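Local coordinates for protein hypoxanthine-guanine phosphoribosyltransferase (Thermus thermophilus, PDB 3ACD) that probably catalyses the magnesium-dependent transfer of a phosphoribosyl group to hypoxanthine or guanine, making IMP or GMP in purine salvage, at residues Asn9-Ile14 and Glu152-Tyr157; Lys37-Ile42 and Ile59-Thr64; Gly95-Val100 and Pro123-Val128; Val105-Thr110 and Pro135-Val140. All coordinates share one frame; numbering follows the deposited sequence.

Interaction 1. Residues Asn9-Ile14 and Glu152-Tyr157. With IMP (inosinic acid), chain B.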
# COMPACT_ATOMS: atom_id res chain seq x y z
N ASN A 9 8.32 -11.91 21.09
CA ASN A 9 8.70 -13.24 21.58
C ASN A 9 7.62 -14.29 21.36
O ASN A 9 7.60 -15.32 22.05
CB ASN A 9 9.05 -13.18 23.07
CG ASN A 9 7.87 -12.80 23.94
OD1 ASN A 9 7.98 -12.74 25.16
ND2 ASN A 9 6.73 -12.54 23.31
N GLY A 10 6.73 -14.04 20.40
CA GLY A 10 5.67 -14.99 20.11
C GLY A 10 6.16 -16.20 19.34
O GLY A 10 7.32 -16.25 18.93
N PRO A 11 5.30 -17.21 19.11
CA PRO A 11 5.65 -18.43 18.39
C PRO A 11 5.80 -18.31 16.87
O PRO A 11 6.46 -19.14 16.25
CB PRO A 11 4.52 -19.38 18.77
CG PRO A 11 3.35 -18.45 18.85
CD PRO A 11 3.92 -17.28 19.62
N VAL A 12 5.19 -17.29 16.28
CA VAL A 12 5.27 -17.10 14.83
C VAL A 12 6.29 -16.03 14.45
O VAL A 12 6.23 -14.90 14.92
CB VAL A 12 3.89 -16.71 14.26
CG1 VAL A 12 3.99 -16.47 12.76
CG2 VAL A 12 2.89 -17.82 14.55
N GLN A 13 7.22 -16.41 13.58
CA GLN A 13 8.27 -15.52 13.10
C GLN A 13 8.54 -15.83 11.63
O GLN A 13 8.89 -16.96 11.29
CB GLN A 13 9.56 -15.74 13.91
CG GLN A 13 9.41 -15.67 15.43
CD GLN A 13 9.10 -14.28 15.95
OE1 GLN A 13 9.45 -13.27 15.33
NE2 GLN A 13 8.45 -14.21 17.11
N ILE A 14 8.37 -14.84 10.76
CA ILE A 14 8.62 -15.04 9.33
C ILE A 14 9.46 -13.87 8.82
O ILE A 14 9.03 -12.72 8.86
CB ILE A 14 7.29 -15.10 8.54
CG1 ILE A 14 6.31 -16.04 9.25
CG2 ILE A 14 7.56 -15.62 7.14
CD1 ILE A 14 4.95 -16.15 8.56
N GLU A 152 -0.04 -21.22 13.16
CA GLU A 152 -0.73 -21.62 14.37
C GLU A 152 -1.45 -20.40 14.92
O GLU A 152 -1.22 -19.27 14.48
CB GLU A 152 0.26 -22.14 15.41
CG GLU A 152 1.29 -21.11 15.86
CD GLU A 152 2.19 -21.63 16.96
OE1 GLU A 152 1.68 -21.91 18.07
OE2 GLU A 152 3.41 -21.75 16.73
N ASP A 153 -2.32 -20.63 15.90
CA ASP A 153 -3.09 -19.56 16.52
C ASP A 153 -2.19 -18.65 17.36
O ASP A 153 -1.68 -19.06 18.41
CB ASP A 153 -4.19 -20.17 17.39
CG ASP A 153 -5.02 -19.12 18.10
OD1 ASP A 153 -5.03 -17.95 17.67
OD2 ASP A 153 -5.69 -19.48 19.09
N ALA A 154 -2.00 -17.42 16.89
CA ALA A 154 -1.18 -16.44 17.59
C ALA A 154 -1.47 -15.05 17.02
O ALA A 154 -1.89 -14.93 15.87
CB ALA A 154 0.30 -16.77 17.42
N TYR A 155 -1.28 -14.01 17.82
CA TYR A 155 -1.50 -12.66 17.32
C TYR A 155 -0.22 -12.21 16.66
O TYR A 155 0.81 -12.03 17.33
CB TYR A 155 -1.86 -11.68 18.43
CG TYR A 155 -2.27 -10.33 17.87
CD1 TYR A 155 -3.56 -10.13 17.39
CD2 TYR A 155 -1.34 -9.30 17.72
CE1 TYR A 155 -3.93 -8.94 16.77
CE2 TYR A 155 -1.70 -8.10 17.09
CZ TYR A 155 -2.99 -7.93 16.62
OH TYR A 155 -3.35 -6.78 15.96
N VAL A 156 -0.27 -12.02 15.35
CA VAL A 156 0.90 -11.59 14.59
C VAL A 156 0.83 -10.12 14.22
O VAL A 156 -0.24 -9.50 14.25
CB VAL A 156 1.06 -12.43 13.30
CG1 VAL A 156 1.23 -13.91 13.65
CG2 VAL A 156 -0.16 -12.24 12.40
N TYR A 157 1.97 -9.55 13.86
CA TYR A 157 2.02 -8.16 13.45
C TYR A 157 3.27 -7.91 12.62
O TYR A 157 4.15 -8.77 12.55
CB TYR A 157 1.96 -7.23 14.67
CG TYR A 157 3.08 -7.39 15.67
CD1 TYR A 157 4.22 -6.58 15.61
CD2 TYR A 157 3.00 -8.34 16.69
CE1 TYR A 157 5.25 -6.72 16.54
CE2 TYR A 157 4.03 -8.48 17.63
CZ TYR A 157 5.15 -7.67 17.54
OH TYR A 157 6.17 -7.81 18.46
P IMP B . -11.42 -12.39 10.70
O1P IMP B . -11.59 -13.01 12.03
O2P IMP B . -12.81 -11.75 10.23
O3P IMP B . -10.94 -13.50 9.64
O5' IMP B . -10.28 -11.24 10.82
C5' IMP B . -10.39 -10.07 10.00
C4' IMP B . -9.27 -9.08 10.31
O4' IMP B . -8.78 -9.24 11.67
C3' IMP B . -8.02 -9.38 9.45
O3' IMP B . -8.14 -8.85 8.13
C2' IMP B . -6.93 -8.66 10.26
O2' IMP B . -6.88 -7.27 9.92
C1' IMP B . -7.39 -8.85 11.71
N9 IMP B . -6.56 -9.89 12.36
C8 IMP B . -6.91 -11.19 12.64
N7 IMP B . -5.91 -11.81 13.20
C5 IMP B . -4.87 -10.96 13.31
C6 IMP B . -3.53 -11.06 13.83
O6 IMP B . -3.12 -12.10 14.31
N1 IMP B . -2.73 -9.94 13.77
C2 IMP B . -3.19 -8.76 13.24
N3 IMP B . -4.41 -8.66 12.76
C4 IMP B . -5.27 -9.72 12.77
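Val12 and Val156 cross at a slant, the CG1 methyl of Val12 lying 3.9 Å from CG1 of Val156. The two branches of Val12 serve different partners: CG1, anti to the backbone N (chi1 178°), goes to Val156, while CG2, anti to the carbonyl carbon, meets Ala154 CB and the CG methylene of Glu152. Val12 and Glu152 run antiparallel alongside each other; stretched out past CG, Glu152 brings its carboxylate beside the Pro11 ring, with OE2 3.3 Å from Pro11 CB. Pro11 CG rests on Ala154 CB at 3.8 Å. No hydrogen bond joins the two segments; the contact is mostly apolar, between the loop ahead of helix 16-33 and the loop and short strand that carry the base-binding part of this type I phosphoribosyltransferase. Val156 packs against Val12 with CG1, while its CG2 lies 3.5 Å from O6 of IMP. Its backbone reads the hypoxanthine edge: Val156 N donates to IMP O6 at 3.0 Å, and IMP N1 donates to Val156 O at 2.6 Å. The Tyr155 ring lies against the base, with IMP N1 3.4 Å above its plane and offset toward the rim, and its OH is hydrogen-bonded to Asp162 O. Within the N-terminal loop, Gln13 NE2 reaches back to Gly10 O at 3.0 Å, coming from above the carbonyl plane.

Interaction 2. Residues Lys37-Ile42 and Ile59-Thr64; sequences KTPHLI and IPLPLT
The His40 imidazole meets Thr64 at its edge: OG1 of Thr64 lies near the ring plane, 2.6 Å from ND1 of His40, in a hydrogen bond whose donor could be either atom. Thr64 CB sits in the ring plane beyond the same edge. The two side chains cross at about a right angle on one face of the parallel sheet at the heart of this phosphoribosyltransferase fold, where strand 40-45 adjoins 64-70, an outermost strand of the sheet within this chain. His40 pairs with Thr64 in a parallel bridge; Thr64 N donates to Pro39 O at 3.1 Å, and Leu41 N to Thr64 O at 3.0 Å. Thr64 OG1 has a second partner in Arg96 NH2. Pro39 CG lies 3.8 Å from Leu63 CB, and Thr38 CG2 touches Pro62 CG at 3.7 Å. The two methyls of Leu41 go to different partners, CD1 to Leu63 CD2 at 4.1 Å. Ahead of Leu63 the chain makes an inverse gamma turn centred on Pro60, and Asn169 of the second subunit bonds to the carbonyl oxygens of Ile59 and Leu61. Leu41 and Ile59 reach toward each other tip to tip, CD2 of Leu41 standing 3.9 Å from CD1 of Ile59.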
# COMPACT_ATOMS: atom_id res chain seq x y z
N LYS A 37 -5.86 -12.70 -19.22
CA LYS A 37 -6.91 -12.01 -18.49
C LYS A 37 -6.38 -10.69 -17.93
O LYS A 37 -5.18 -10.42 -17.97
CB LYS A 37 -7.41 -12.88 -17.33
CG LYS A 37 -7.67 -14.33 -17.73
CD LYS A 37 -8.81 -14.44 -18.73
CE LYS A 37 -10.16 -14.33 -18.03
NZ LYS A 37 -10.36 -15.48 -17.11
N THR A 38 -7.29 -9.85 -17.43
CA THR A 38 -6.93 -8.57 -16.84
C THR A 38 -7.63 -8.52 -15.50
O THR A 38 -8.74 -7.99 -15.37
CB THR A 38 -7.40 -7.39 -17.72
OG1 THR A 38 -8.83 -7.34 -17.73
CG2 THR A 38 -6.90 -7.55 -19.14
N PRO A 39 -6.99 -9.08 -14.46
CA PRO A 39 -7.59 -9.09 -13.13
C PRO A 39 -7.73 -7.73 -12.48
O PRO A 39 -7.06 -6.76 -12.86
CB PRO A 39 -6.67 -10.03 -12.35
CG PRO A 39 -5.35 -9.74 -12.96
CD PRO A 39 -5.65 -9.69 -14.44
N HIS A 40 -8.61 -7.67 -11.50
CA HIS A 40 -8.87 -6.47 -10.73
C HIS A 40 -8.59 -6.87 -9.29
O HIS A 40 -9.34 -7.65 -8.70
CB HIS A 40 -10.33 -6.05 -10.88
CG HIS A 40 -10.68 -4.82 -10.10
ND1 HIS A 40 -10.05 -3.61 -10.29
CD2 HIS A 40 -11.62 -4.61 -9.15
CE1 HIS A 40 -10.57 -2.71 -9.48
NE2 HIS A 40 -11.53 -3.29 -8.77
N LEU A 41 -7.50 -6.36 -8.72
CA LEU A 41 -7.13 -6.69 -7.35
C LEU A 41 -7.67 -5.68 -6.35
O LEU A 41 -7.45 -4.47 -6.47
CB LEU A 41 -5.61 -6.79 -7.21
CG LEU A 41 -4.93 -8.00 -7.85
CD1 LEU A 41 -5.11 -7.97 -9.36
CD2 LEU A 41 -3.45 -7.99 -7.51
N ILE A 42 -8.39 -6.17 -5.35
CA ILE A 42 -8.96 -5.31 -4.32
C ILE A 42 -8.23 -5.51 -3.00
O ILE A 42 -8.31 -6.58 -2.39
CB ILE A 42 -10.45 -5.61 -4.12
CG1 ILE A 42 -11.20 -5.41 -5.44
CG2 ILE A 42 -11.02 -4.73 -3.01
CD1 ILE A 42 -12.69 -5.70 -5.36
N ILE A 59 3.33 -9.60 -10.48
CA ILE A 59 2.31 -10.09 -11.40
C ILE A 59 2.43 -9.33 -12.72
O ILE A 59 1.83 -8.26 -12.90
CB ILE A 59 0.88 -9.87 -10.85
CG1 ILE A 59 0.71 -10.61 -9.52
CG2 ILE A 59 -0.14 -10.39 -11.86
CD1 ILE A 59 -0.61 -10.33 -8.84
N PRO A 60 3.22 -9.86 -13.67
CA PRO A 60 3.39 -9.21 -14.97
C PRO A 60 2.21 -9.43 -15.91
O PRO A 60 2.30 -10.19 -16.88
CB PRO A 60 4.69 -9.83 -15.48
CG PRO A 60 4.63 -11.21 -14.94
CD PRO A 60 4.15 -11.00 -13.52
N LEU A 61 1.10 -8.76 -15.60
CA LEU A 61 -0.13 -8.82 -16.38
C LEU A 61 -0.79 -7.45 -16.31
O LEU A 61 -0.52 -6.68 -15.40
CB LEU A 61 -1.11 -9.84 -15.79
CG LEU A 61 -0.86 -11.34 -15.89
CD1 LEU A 61 -1.93 -12.08 -15.09
CD2 LEU A 61 -0.88 -11.76 -17.34
N PRO A 62 -1.65 -7.13 -17.29
CA PRO A 62 -2.32 -5.83 -17.23
C PRO A 62 -3.40 -6.01 -16.17
O PRO A 62 -4.15 -6.99 -16.21
CB PRO A 62 -2.90 -5.68 -18.64
CG PRO A 62 -3.24 -7.10 -19.00
CD PRO A 62 -2.02 -7.86 -18.52
N LEU A 63 -3.47 -5.09 -15.22
CA LEU A 63 -4.47 -5.22 -14.16
C LEU A 63 -4.83 -3.89 -13.55
O LEU A 63 -4.09 -2.91 -13.70
CB LEU A 63 -3.93 -6.17 -13.08
CG LEU A 63 -2.58 -5.83 -12.44
CD1 LEU A 63 -2.75 -4.75 -11.37
CD2 LEU A 63 -1.99 -7.09 -11.80
N THR A 64 -5.97 -3.85 -12.88
CA THR A 64 -6.44 -2.65 -12.21
C THR A 64 -6.53 -2.94 -10.72
O THR A 64 -6.45 -4.10 -10.31
CB THR A 64 -7.83 -2.20 -12.73
OG1 THR A 64 -8.77 -3.27 -12.58
CG2 THR A 64 -7.74 -1.82 -14.20

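Interaction 3. Residues Gly95-Val100 and Pro123-Val128; sequences GRDVIV and PASVRV
Ser125 OG donates to Asp97 OD1 at 2.7 Å, on the anti lone pair, facing away from OD2. The same hydroxyl accepts, at 2.8 Å, from a water that also donates to Val98 O, a carbonyl already taken by Arg127 N at 2.9 Å. Asp97 OD1 further touches the Ala124 methyl at 3.4 Å. An alanine in place of Asp97 would probably leave the Ser125 hydroxyl without its acceptor, with only the shared water here to hold its rotation. Asp97 and Ser125 open the pairing of strands 97-102 and 125-130, parallel neighbours in the central sheet of the phosphoribosyltransferase fold, connected through helix 109-119 and crossing here at -21°. From there the ladder runs through Val98 N to Ser125 O and Val100 N to Arg127 O. Ahead of it, Arg96 O receives weak bonds from the Ala124 and Ser125 nitrogens. Valines line the face turned to helix 109-119. Val98 CG2, set anti to the carbonyl carbon (CG1 at chi1 -179°), lies 3.9 Å from Pro123 CB; Val100 CG2 meets Val126 CG1 at 4.1 Å, the two side chains passing at a slant. On the face of Asp97 and Ile99, Arg127 extends away to bond Tyr146 OH with NH1.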
# COMPACT_ATOMS: atom_id res chain seq x y z
N GLY A 95 -18.58 -8.26 -14.06
CA GLY A 95 -17.92 -8.81 -15.23
C GLY A 95 -16.41 -8.86 -15.15
O GLY A 95 -15.76 -9.24 -16.12
N ARG A 96 -15.83 -8.48 -14.01
CA ARG A 96 -14.38 -8.51 -13.86
C ARG A 96 -13.93 -9.77 -13.13
O ARG A 96 -14.70 -10.37 -12.37
CB ARG A 96 -13.87 -7.30 -13.04
CG ARG A 96 -14.05 -5.91 -13.67
CD ARG A 96 -13.30 -5.77 -15.00
NE ARG A 96 -11.85 -5.97 -14.88
CZ ARG A 96 -11.00 -5.08 -14.38
NH1 ARG A 96 -11.42 -3.90 -13.93
NH2 ARG A 96 -9.70 -5.37 -14.34
N ASP A 97 -12.69 -10.17 -13.37
CA ASP A 97 -12.11 -11.32 -12.69
C ASP A 97 -11.41 -10.69 -11.49
O ASP A 97 -10.31 -10.15 -11.61
CB ASP A 97 -11.13 -12.05 -13.60
CG ASP A 97 -11.83 -12.75 -14.75
OD1 ASP A 97 -12.70 -13.60 -14.47
OD2 ASP A 97 -11.53 -12.44 -15.91
N VAL A 98 -12.09 -10.73 -10.35
CA VAL A 98 -11.61 -10.12 -9.12
C VAL A 98 -10.73 -10.99 -8.24
O VAL A 98 -10.94 -12.20 -8.10
CB VAL A 98 -12.81 -9.64 -8.27
CG1 VAL A 98 -12.31 -8.96 -6.99
CG2 VAL A 98 -13.67 -8.68 -9.09
N ILE A 99 -9.72 -10.36 -7.64
CA ILE A 99 -8.84 -11.05 -6.70
C ILE A 99 -8.80 -10.19 -5.45
O ILE A 99 -8.34 -9.05 -5.48
CB ILE A 99 -7.39 -11.19 -7.22
CG1 ILE A 99 -7.35 -12.03 -8.51
CG2 ILE A 99 -6.53 -11.86 -6.14
CD1 ILE A 99 -5.95 -12.14 -9.11
N VAL A 100 -9.31 -10.73 -4.35
CA VAL A 100 -9.32 -10.03 -3.07
C VAL A 100 -7.94 -10.24 -2.44
O VAL A 100 -7.43 -11.36 -2.44
CB VAL A 100 -10.39 -10.59 -2.12
CG1 VAL A 100 -10.34 -9.87 -0.78
CG2 VAL A 100 -11.78 -10.45 -2.74
N PRO A 123 -19.42 -10.41 -10.38
CA PRO A 123 -18.14 -10.32 -11.08
C PRO A 123 -17.99 -11.59 -11.92
O PRO A 123 -18.70 -12.56 -11.69
CB PRO A 123 -17.13 -10.26 -9.94
CG PRO A 123 -17.78 -11.07 -8.88
CD PRO A 123 -19.22 -10.61 -8.94
N ALA A 124 -17.10 -11.58 -12.90
CA ALA A 124 -16.89 -12.76 -13.74
C ALA A 124 -16.37 -13.91 -12.89
O ALA A 124 -16.68 -15.08 -13.14
CB ALA A 124 -15.91 -12.44 -14.86
N SER A 125 -15.59 -13.58 -11.87
CA SER A 125 -15.03 -14.58 -10.97
C SER A 125 -14.37 -13.88 -9.80
O SER A 125 -14.07 -12.69 -9.87
CB SER A 125 -14.00 -15.45 -11.69
OG SER A 125 -12.83 -14.71 -12.00
N VAL A 126 -14.15 -14.62 -8.72
CA VAL A 126 -13.50 -14.07 -7.54
C VAL A 126 -12.59 -15.11 -6.91
O VAL A 126 -13.00 -16.24 -6.64
CB VAL A 126 -14.52 -13.64 -6.46
CG1 VAL A 126 -13.77 -13.07 -5.25
CG2 VAL A 126 -15.49 -12.61 -7.01
N ARG A 127 -11.33 -14.72 -6.69
CA ARG A 127 -10.38 -15.58 -6.02
C ARG A 127 -9.78 -14.77 -4.89
O ARG A 127 -9.86 -13.54 -4.90
CB ARG A 127 -9.29 -16.08 -6.98
CG ARG A 127 -9.77 -17.23 -7.85
CD ARG A 127 -8.64 -17.93 -8.59
NE ARG A 127 -9.16 -19.07 -9.35
CZ ARG A 127 -8.41 -19.87 -10.10
NH1 ARG A 127 -7.11 -19.67 -10.20
NH2 ARG A 127 -8.98 -20.88 -10.75
N VAL A 128 -9.20 -15.45 -3.91
CA VAL A 128 -8.64 -14.76 -2.75
C VAL A 128 -7.16 -15.00 -2.55
O VAL A 128 -6.67 -16.13 -2.65
CB VAL A 128 -9.39 -15.20 -1.46
CG1 VAL A 128 -8.75 -14.57 -0.24
CG2 VAL A 128 -10.85 -14.82 -1.56
O HOH W 1 -10.78 -13.98 -10.26

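Interaction 4. Residues Val105-Thr110 and Pro135-Val140. With IMP (inosinic acid), chain B.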
# COMPACT_ATOMS: atom_id res chain seq x y z
N VAL A 105 -6.42 -14.28 7.44
CA VAL A 105 -7.76 -14.81 7.65
C VAL A 105 -7.73 -15.49 9.01
O VAL A 105 -6.98 -16.45 9.23
CB VAL A 105 -8.14 -15.82 6.54
CG1 VAL A 105 -9.58 -16.33 6.76
CG2 VAL A 105 -8.03 -15.15 5.17
N ASP A 106 -8.55 -14.98 9.92
CA ASP A 106 -8.62 -15.50 11.28
C ASP A 106 -9.88 -16.36 11.40
O ASP A 106 -9.85 -17.54 11.05
CB ASP A 106 -8.64 -14.33 12.27
CG ASP A 106 -8.59 -14.78 13.72
OD1 ASP A 106 -8.24 -15.95 13.99
OD2 ASP A 106 -8.89 -13.94 14.60
N THR A 107 -10.98 -15.77 11.87
CA THR A 107 -12.23 -16.53 11.99
C THR A 107 -12.86 -16.69 10.61
O THR A 107 -13.63 -17.62 10.37
CB THR A 107 -13.26 -15.83 12.91
OG1 THR A 107 -13.72 -14.62 12.30
CG2 THR A 107 -12.64 -15.51 14.27
N GLY A 108 -12.53 -15.77 9.70
CA GLY A 108 -13.06 -15.82 8.36
C GLY A 108 -14.34 -15.02 8.17
O GLY A 108 -14.84 -14.88 7.06
N LEU A 109 -14.88 -14.48 9.26
CA LEU A 109 -16.11 -13.70 9.20
C LEU A 109 -16.02 -12.50 8.25
O LEU A 109 -16.90 -12.30 7.41
CB LEU A 109 -16.50 -13.22 10.60
CG LEU A 109 -16.82 -14.33 11.60
CD1 LEU A 109 -17.05 -13.74 12.99
CD2 LEU A 109 -18.04 -15.11 11.14
N THR A 110 -14.96 -11.71 8.38
CA THR A 110 -14.81 -10.54 7.52
C THR A 110 -14.74 -10.91 6.04
O THR A 110 -15.45 -10.33 5.22
CB THR A 110 -13.55 -9.74 7.89
OG1 THR A 110 -13.63 -9.33 9.26
CG2 THR A 110 -13.45 -8.49 7.02
N PRO A 135 -6.18 -21.28 10.44
CA PRO A 135 -7.29 -22.22 10.32
C PRO A 135 -7.89 -22.79 11.61
O PRO A 135 -9.07 -23.14 11.63
CB PRO A 135 -6.74 -23.30 9.39
CG PRO A 135 -5.27 -23.28 9.68
CD PRO A 135 -4.99 -21.80 9.74
N SER A 136 -7.10 -22.88 12.68
CA SER A 136 -7.63 -23.41 13.93
C SER A 136 -8.66 -22.45 14.52
O SER A 136 -9.40 -22.81 15.44
CB SER A 136 -6.50 -23.68 14.93
OG SER A 136 -5.85 -22.49 15.34
N ARG A 137 -8.71 -21.23 13.99
CA ARG A 137 -9.63 -20.21 14.46
C ARG A 137 -10.85 -20.04 13.54
O ARG A 137 -11.78 -19.30 13.87
CB ARG A 137 -8.90 -18.86 14.56
CG ARG A 137 -7.89 -18.78 15.69
CD ARG A 137 -8.52 -18.15 16.93
NE ARG A 137 -8.92 -16.77 16.66
CZ ARG A 137 -9.63 -16.02 17.49
NH1 ARG A 137 -10.01 -16.51 18.67
NH2 ARG A 137 -9.95 -14.78 17.15
N ARG A 138 -10.84 -20.73 12.41
CA ARG A 138 -11.90 -20.63 11.42
C ARG A 138 -13.31 -20.96 11.94
O ARG A 138 -13.56 -22.05 12.45
CB ARG A 138 -11.56 -21.52 10.22
CG ARG A 138 -12.23 -21.15 8.90
CD ARG A 138 -12.00 -19.68 8.54
NE ARG A 138 -10.67 -19.21 8.90
CZ ARG A 138 -9.54 -19.56 8.28
NH1 ARG A 138 -9.58 -20.38 7.24
NH2 ARG A 138 -8.38 -19.11 8.73
N GLN A 139 -14.22 -19.99 11.80
CA GLN A 139 -15.60 -20.17 12.23
C GLN A 139 -16.52 -20.31 11.02
O GLN A 139 -17.62 -20.87 11.12
CB GLN A 139 -16.05 -18.98 13.09
CG GLN A 139 -15.22 -18.81 14.35
CD GLN A 139 -15.80 -17.78 15.29
OE1 GLN A 139 -16.06 -16.64 14.90
NE2 GLN A 139 -16.01 -18.17 16.54
N VAL A 140 -16.09 -19.78 9.89
CA VAL A 140 -16.85 -19.88 8.65
C VAL A 140 -15.86 -20.24 7.55
O VAL A 140 -14.80 -19.64 7.44
CB VAL A 140 -17.57 -18.56 8.31
CG1 VAL A 140 -16.58 -17.41 8.25
CG2 VAL A 140 -18.32 -18.70 6.99
P IMP B . -11.42 -12.39 10.70
O1P IMP B . -11.59 -13.01 12.03
O2P IMP B . -12.81 -11.75 10.23
O3P IMP B . -10.94 -13.50 9.64
O5' IMP B . -10.28 -11.24 10.82
C5' IMP B . -10.39 -10.07 10.00
C4' IMP B . -9.27 -9.08 10.31
O4' IMP B . -8.78 -9.24 11.67
C3' IMP B . -8.02 -9.38 9.45
O3' IMP B . -8.14 -8.85 8.13
C2' IMP B . -6.93 -8.66 10.26
O2' IMP B . -6.88 -7.27 9.92
C1' IMP B . -7.39 -8.85 11.71
N9 IMP B . -6.56 -9.89 12.36
C8 IMP B . -6.91 -11.19 12.64
N7 IMP B . -5.91 -11.81 13.20
C5 IMP B . -4.87 -10.96 13.31
C6 IMP B . -3.53 -11.06 13.83
O6 IMP B . -3.12 -12.10 14.31
N1 IMP B . -2.73 -9.94 13.77
C2 IMP B . -3.19 -8.76 13.24
N3 IMP B . -4.41 -8.66 12.76
C4 IMP B . -5.27 -9.72 12.77
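Arg137 grips the Asp106 carboxylate side-on in a salt bridge: NE reaches OD1 and NH2 reaches OD2, each at 2.9 Å, both on the syn side, the two flat groups 22° from coplanar. This holds loop 135-140 against the phosphate-binding loop of the type I phosphoribosyltransferase fold, which runs into helix 109-119. In that loop the backbone nitrogens of Asp106, Thr107, Gly108 and Thr110, with the hydroxyls of Thr107 and Thr110, donate to the IMP phosphate. Next in sequence, Arg138 directs NE (2.8 Å) and NH2 (3.2 Å) to a single atom, Asp106 O, both from the same face of the carbonyl plane. Turns about chi2 (53°) and chi3 (38°) bring Arg138 CD and NE back toward the loop; Val105 CG1 lies over the centre of the guanidinium, 3.5 Å above the plane, and NH2 also bonds Ser133 OG. A methionine in place of Arg138 would probably leave Asp106 O without these two donors and the phosphate loop less firmly held. Gln139 N donates to Thr107 O at 2.8 Å, on a lone pair, and Val140 N adds a weak bond to the same oxygen. The Gln139 side chain runs alongside Thr107, pointing the same way. Gly108, at the helix N-cap, lies so close to Arg138 CD and Val140 O that a CB would clash with both. Val140 CG1 packs on the Gly108 backbone, 3.3 Å from Gly108 C.

From the N terminus, the loop 9-14 waits for its partner until 152-157, so interaction 1 spans the 137 residues between its segments, and the other three contacts are nested inside. Interaction 2 closes first, joining strand 40-45 to the start of strand 64-70 after helix 49-56. Interaction 3 follows in series and pairs strands 97-102 and 125-130; it touches interaction 2, since strands 40-45 and 97-102 are sheet neighbours, Ile42 N lying 2.9 Å from Ile99 O. Interaction 4 crosses interaction 3: 105-110 falls between 95-100 and 123-128, and 135-140 comes after both. Interactions 1 and 4 both touch IMP, at base and phosphate, and meet where Asp153 packs on Ser136 and Arg137.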